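Local coordinates for hypothetical protein UNP Q5LQD5_SILPO (Silicibacter pomeroyi, PDB 2IMH) that is of unknown function but belongs to the DUF1028 family and folds into antiparallel sheets flanked by helices, at residues N72-Q77 / R84-M89. Residues are numbered along the deposited sequence; the frame is centred on the assembly and turned at random. Where two conformers were deposited one is given.
Sequences NHVTSQ and RQLAAM
L86 reaches from the four-stranded antiparallel sheet of this DUF1028-family protein to V74 and T75 on helix 67-76, a helix-on-sheet packing in which, between 72-77 and 84-89, L86 makes the strand's side of the contact. The helix leads through a short loop into strand 85-90, which lies between strands 40-45 and 95-99, so the chain folds back to lay this helix over one face of its own sheet. With CG anti to the backbone N (chi1 -178°), L86 stands out from the strand and presents one branch, CD2, to the helix. That methyl lies 4.0 Å from V74 CG1, and the two side chains meet at about a right angle, methyl against methyl. Valine suits a buried helix position facing the sheet because its branched, wholly apolar side chain puts CG1 against the leucine while W53 and H60 of helix 51-62 meet it as well. The contact is small, burying 90 Å² in all, and the backbones stay well apart, 8.1 Å between T75 CA and L86 CA. N72, H73, S76 and Q77 are exposed, as their polar side chains suit, and the helix face carrying them makes no contact with 84-89. Threonine is at home on the buried side because it has two different branches: its hydroxyl bonds back to V71 O, which satisfies that buried group within the helix, while its methyl turns to the sheet, where T75 also touches F98 of strand 95-99 and T75 CG2 lies 4.1 Å from L86 CD2.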
# COMPACT_ATOMS: atom_id res chain seq x y z
N ASN A 72 2.73 15.81 9.75
CA ASN A 72 2.26 17.05 10.38
C ASN A 72 2.40 18.27 9.47
O ASN A 72 1.48 19.10 9.41
CB ASN A 72 2.90 17.25 11.76
CG ASN A 72 2.41 16.23 12.80
OD1 ASN A 72 1.46 15.48 12.57
ND2 ASN A 72 3.08 16.19 13.95
N HIS A 73 3.51 18.38 8.73
CA HIS A 73 3.76 19.48 7.78
C HIS A 73 2.69 19.54 6.70
O HIS A 73 2.20 20.61 6.32
CB HIS A 73 5.10 19.31 7.05
CG HIS A 73 6.31 19.39 7.93
ND1 HIS A 73 7.50 18.76 7.61
CD2 HIS A 73 6.52 20.02 9.11
CE1 HIS A 73 8.39 19.01 8.55
NE2 HIS A 73 7.82 19.77 9.47
N VAL A 74 2.36 18.37 6.17
CA VAL A 74 1.40 18.29 5.09
C VAL A 74 -0.01 18.61 5.58
O VAL A 74 -0.72 19.39 4.95
CB VAL A 74 1.46 16.90 4.43
CG1 VAL A 74 0.27 16.67 3.53
CG2 VAL A 74 2.76 16.77 3.69
N THR A 75 -0.40 18.02 6.71
CA THR A 75 -1.78 18.13 7.17
C THR A 75 -2.07 19.50 7.78
O THR A 75 -3.18 20.03 7.61
CB THR A 75 -2.13 17.02 8.16
OG1 THR A 75 -1.25 17.08 9.29
CG2 THR A 75 -2.03 15.64 7.49
N SER A 76 -1.08 20.07 8.48
CA SER A 76 -1.23 21.36 9.16
C SER A 76 -1.54 22.50 8.20
O SER A 76 -2.25 23.45 8.56
CB SER A 76 0.02 21.70 9.99
OG SER A 76 1.11 22.08 9.16
N GLN A 77 -1.00 22.41 6.99
CA GLN A 77 -1.14 23.41 5.92
C GLN A 77 -2.52 23.40 5.28
O GLN A 77 -2.81 24.25 4.43
CB GLN A 77 -0.14 23.10 4.79
CG GLN A 77 1.33 23.42 5.05
CD GLN A 77 2.19 23.10 3.83
OE1 GLN A 77 2.69 24.01 3.16
NE2 GLN A 77 2.34 21.82 3.52
N ARG A 84 -9.90 14.20 6.24
CA ARG A 84 -9.02 13.23 5.56
C ARG A 84 -8.04 12.57 6.52
O ARG A 84 -8.02 12.89 7.72
CB ARG A 84 -8.32 13.83 4.32
CG ARG A 84 -8.39 15.36 4.20
CD ARG A 84 -7.66 15.87 2.96
NE ARG A 84 -7.82 17.32 2.81
CZ ARG A 84 -8.92 17.91 2.33
NH1 ARG A 84 -9.96 17.17 1.95
NH2 ARG A 84 -8.97 19.22 2.24
N GLN A 85 -7.27 11.62 6.00
CA GLN A 85 -6.48 10.73 6.82
C GLN A 85 -5.22 10.38 6.01
O GLN A 85 -5.30 10.18 4.81
CB GLN A 85 -7.28 9.46 7.11
CG GLN A 85 -6.55 8.43 7.95
CD GLN A 85 -7.43 7.25 8.34
OE1 GLN A 85 -8.13 6.68 7.51
NE2 GLN A 85 -7.37 6.88 9.62
N LEU A 86 -4.07 10.35 6.68
CA LEU A 86 -2.79 10.18 6.00
C LEU A 86 -1.85 9.31 6.82
O LEU A 86 -1.74 9.47 8.04
CB LEU A 86 -2.13 11.55 5.77
CG LEU A 86 -0.80 11.54 5.00
CD1 LEU A 86 -1.00 11.02 3.58
CD2 LEU A 86 -0.16 12.94 4.98
N ALA A 87 -1.17 8.40 6.14
CA ALA A 87 -0.18 7.57 6.81
C ALA A 87 1.05 7.56 5.92
O ALA A 87 0.94 7.60 4.68
CB ALA A 87 -0.69 6.16 7.00
N ALA A 88 2.22 7.53 6.53
CA ALA A 88 3.45 7.56 5.75
C ALA A 88 4.50 6.76 6.46
O ALA A 88 4.56 6.76 7.69
CB ALA A 88 3.95 8.99 5.57
N MSE A 89 5.37 6.11 5.69
CA MSE A 89 6.40 5.28 6.28
C MSE A 89 7.70 5.52 5.53
O MSE A 89 7.68 5.64 4.31
CB MSE A 89 6.01 3.79 6.15
CG MSE A 89 7.03 2.84 6.75
SE MSE A 89 6.90 1.06 5.94
CE MSE A 89 7.62 1.47 4.18